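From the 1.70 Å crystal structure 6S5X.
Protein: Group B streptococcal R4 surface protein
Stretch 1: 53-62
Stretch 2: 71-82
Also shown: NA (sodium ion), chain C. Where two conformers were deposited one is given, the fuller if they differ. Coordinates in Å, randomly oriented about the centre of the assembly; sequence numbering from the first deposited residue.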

# COMPACT_ATOMS: atom_id res chain seq x y z
N THR A 53 -0.08 18.36 -8.02
CA THR A 53 0.38 19.48 -7.21
C THR A 53 1.05 18.95 -5.96
O THR A 53 0.74 17.84 -5.49
CB THR A 53 -0.77 20.40 -6.80
OG1 THR A 53 -1.67 19.66 -5.96
CG2 THR A 53 -1.54 20.91 -8.04
N PRO A 54 1.95 19.73 -5.37
CA PRO A 54 2.63 19.28 -4.16
C PRO A 54 1.68 19.19 -2.97
O PRO A 54 0.65 19.86 -2.92
CB PRO A 54 3.71 20.35 -3.94
CG PRO A 54 3.14 21.61 -4.59
CD PRO A 54 2.34 21.10 -5.77
N GLY A 55 2.05 18.35 -2.02
CA GLY A 55 1.28 18.20 -0.80
C GLY A 55 1.39 16.80 -0.25
O GLY A 55 1.92 15.89 -0.89
N ASP A 56 0.86 16.63 0.96
CA ASP A 56 0.74 15.32 1.61
C ASP A 56 -0.57 14.69 1.17
O ASP A 56 -1.65 15.17 1.52
CB ASP A 56 0.80 15.46 3.13
CG ASP A 56 2.21 15.74 3.66
OD1 ASP A 56 3.19 15.58 2.90
OD2 ASP A 56 2.33 16.14 4.83
N LYS A 57 -0.49 13.62 0.39
CA LYS A 57 -1.69 13.00 -0.15
C LYS A 57 -1.99 11.75 0.65
O LYS A 57 -1.19 10.80 0.61
CB LYS A 57 -1.48 12.64 -1.62
CG LYS A 57 -0.83 13.73 -2.49
CD LYS A 57 -1.63 14.98 -2.53
CE LYS A 57 -0.89 16.01 -3.40
NZ LYS A 57 -1.71 17.10 -3.94
N PRO A 58 -3.12 11.65 1.35
CA PRO A 58 -3.46 10.39 2.00
C PRO A 58 -3.89 9.38 0.96
O PRO A 58 -4.52 9.72 -0.04
CB PRO A 58 -4.62 10.75 2.93
CG PRO A 58 -5.25 11.96 2.29
CD PRO A 58 -4.13 12.70 1.61
N ALA A 59 -3.51 8.12 1.22
CA ALA A 59 -3.81 7.03 0.31
C ALA A 59 -4.05 5.78 1.13
O ALA A 59 -3.68 5.71 2.30
CB ALA A 59 -2.68 6.82 -0.69
N LYS A 60 -4.65 4.77 0.49
CA LYS A 60 -4.86 3.48 1.14
C LYS A 60 -4.30 2.39 0.24
O LYS A 60 -4.59 2.38 -0.96
CB LYS A 60 -6.35 3.23 1.42
CG LYS A 60 -7.00 4.20 2.41
CD LYS A 60 -8.46 3.83 2.64
CE LYS A 60 -8.60 2.47 3.32
NZ LYS A 60 -7.99 2.44 4.68
N VAL A 61 -3.50 1.50 0.80
CA VAL A 61 -3.01 0.33 0.07
C VAL A 61 -3.87 -0.86 0.47
O VAL A 61 -4.02 -1.16 1.67
CB VAL A 61 -1.52 0.07 0.33
CG1 VAL A 61 -1.07 -1.16 -0.40
CG2 VAL A 61 -0.68 1.26 -0.08
N VAL A 62 -4.46 -1.51 -0.52
CA VAL A 62 -5.21 -2.74 -0.34
C VAL A 62 -4.28 -3.91 -0.61
O VAL A 62 -3.70 -4.03 -1.70
CB VAL A 62 -6.44 -2.80 -1.25
CG1 VAL A 62 -7.19 -4.09 -1.01
CG2 VAL A 62 -7.34 -1.63 -0.98
NA NA C . -3.78 -8.67 9.05
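Stretch 2 71-82: DTVDVTVKVVDP

Asp71 to Val80 of stretch 2 belong to an extended strand that begins earlier in the chain and pairs antiparallel with strand 55-62. The N-to-C directions differ by 151°, and the axes approach to 4.5 Å. Asp71 turns its carboxylate away from stretch 1 and binds the sodium ion through OD1 at 2.8 Å and OD2 at 2.3 Å. Thr72 faces Val62 in a non-hydrogen-bonded pair, and Thr72 CA lies 3.3 Å from Val61 O. Val73 pairs with Val61: Val73 N to Val61 O and Val61 N to Val73 O are both 2.9 Å. Asp74 and Lys60 point to the same face, so their opposite charges can meet: Lys60 NZ reaches Asp74 OD1 at 2.8 Å in a salt bridge. Val75 and Ala59 exchange two backbone hydrogen bonds, Val75 N to Ala59 O and Ala59 N to Val75 O, each 2.9 Å. On the other face, with Ala59 and Val61, Val75 CG2 packs 4.0 Å from Ala59 CB and 4.3 Å from Val61 CG2. Thr76 lies across from Pro58. Val77 N hydrogen-bonds to Lys57 O at 2.8 Å, and Lys57 N returns to Val77 O at 2.9 Å. Lys78 CG is 3.4 Å from Asp56 OD1. Val79 N to Gly55 O and Gly55 N to Val79 O are 2.9 Å. Val79 CG2 lies 3.8 Å from Lys57 CG. Val80 points away.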

# COMPACT_ATOMS: atom_id res chain seq x y z
N ASP A 71 -6.09 -6.96 3.80
CA ASP A 71 -5.75 -5.95 4.80
C ASP A 71 -5.66 -4.62 4.07
O ASP A 71 -5.39 -4.57 2.87
CB ASP A 71 -4.40 -6.25 5.49
CG ASP A 71 -4.50 -7.28 6.64
OD1 ASP A 71 -5.41 -7.12 7.47
OD2 ASP A 71 -3.64 -8.21 6.77
N THR A 72 -5.93 -3.56 4.80
CA THR A 72 -5.68 -2.22 4.30
C THR A 72 -4.61 -1.56 5.15
O THR A 72 -4.41 -1.90 6.33
CB THR A 72 -6.94 -1.38 4.30
OG1 THR A 72 -7.38 -1.22 5.64
CG2 THR A 72 -8.03 -2.05 3.44
N VAL A 73 -3.92 -0.61 4.55
CA VAL A 73 -2.96 0.20 5.27
C VAL A 73 -3.18 1.64 4.84
O VAL A 73 -3.34 1.91 3.65
CB VAL A 73 -1.52 -0.25 4.96
CG1 VAL A 73 -0.53 0.51 5.78
CG2 VAL A 73 -1.40 -1.79 5.18
N ASP A 74 -3.28 2.54 5.82
CA ASP A 74 -3.34 3.97 5.54
C ASP A 74 -1.93 4.51 5.41
O ASP A 74 -1.10 4.32 6.31
CB ASP A 74 -4.08 4.72 6.67
CG ASP A 74 -5.56 4.40 6.72
OD1 ASP A 74 -6.20 4.36 5.64
OD2 ASP A 74 -6.07 4.15 7.82
N VAL A 75 -1.64 5.23 4.33
CA VAL A 75 -0.32 5.80 4.12
C VAL A 75 -0.44 7.24 3.61
O VAL A 75 -1.52 7.74 3.33
CB VAL A 75 0.54 4.98 3.13
CG1 VAL A 75 0.63 3.53 3.58
CG2 VAL A 75 -0.02 5.06 1.74
N THR A 76 0.71 7.88 3.50
CA THR A 76 0.84 9.23 2.97
C THR A 76 1.82 9.19 1.80
O THR A 76 2.91 8.63 1.92
CB THR A 76 1.38 10.20 4.02
OG1 THR A 76 0.49 10.26 5.14
CG2 THR A 76 1.51 11.58 3.41
N VAL A 77 1.44 9.80 0.68
CA VAL A 77 2.38 10.02 -0.41
C VAL A 77 2.70 11.50 -0.43
O VAL A 77 1.81 12.32 -0.70
CB VAL A 77 1.82 9.56 -1.75
CG1 VAL A 77 2.79 9.90 -2.85
CG2 VAL A 77 1.59 8.06 -1.73
N LYS A 78 3.95 11.86 -0.14
CA LYS A 78 4.36 13.26 -0.14
C LYS A 78 4.82 13.63 -1.54
O LYS A 78 5.69 12.98 -2.11
CB LYS A 78 5.47 13.51 0.88
CG LYS A 78 5.90 14.99 0.97
CD LYS A 78 7.05 15.21 1.96
CE LYS A 78 7.44 16.68 2.01
NZ LYS A 78 8.63 16.93 2.89
N VAL A 79 4.17 14.64 -2.13
CA VAL A 79 4.50 15.12 -3.47
C VAL A 79 5.22 16.44 -3.32
O VAL A 79 4.73 17.35 -2.64
CB VAL A 79 3.25 15.27 -4.35
CG1 VAL A 79 3.67 15.68 -5.76
CG2 VAL A 79 2.46 13.97 -4.35
N VAL A 80 6.39 16.55 -3.93
CA VAL A 80 7.18 17.77 -3.85
C VAL A 80 7.40 18.32 -5.25
O VAL A 80 7.53 17.58 -6.22
CB VAL A 80 8.55 17.53 -3.15
CG1 VAL A 80 8.35 16.96 -1.75
CG2 VAL A 80 9.40 16.59 -3.97
N ASP A 81 7.49 19.66 -5.33
CA ASP A 81 7.90 20.33 -6.55
C ASP A 81 9.42 20.39 -6.60
O ASP A 81 10.02 21.03 -5.73
CB ASP A 81 7.30 21.74 -6.57
CG ASP A 81 7.79 22.58 -7.71
OD1 ASP A 81 8.70 22.13 -8.44
OD2 ASP A 81 7.26 23.70 -7.88
N PRO A 82 10.09 19.78 -7.60
CA PRO A 82 11.56 19.78 -7.66
C PRO A 82 12.23 21.02 -8.29
O PRO A 82 11.85 22.17 -8.01
CB PRO A 82 11.85 18.54 -8.48
CG PRO A 82 10.69 18.50 -9.50
CD PRO A 82 9.49 19.09 -8.77
O HOH W 1 -5.70 6.99 3.84
O HOH W 2 -3.25 -6.73 10.22
O HOH W 3 -5.81 -8.87 10.20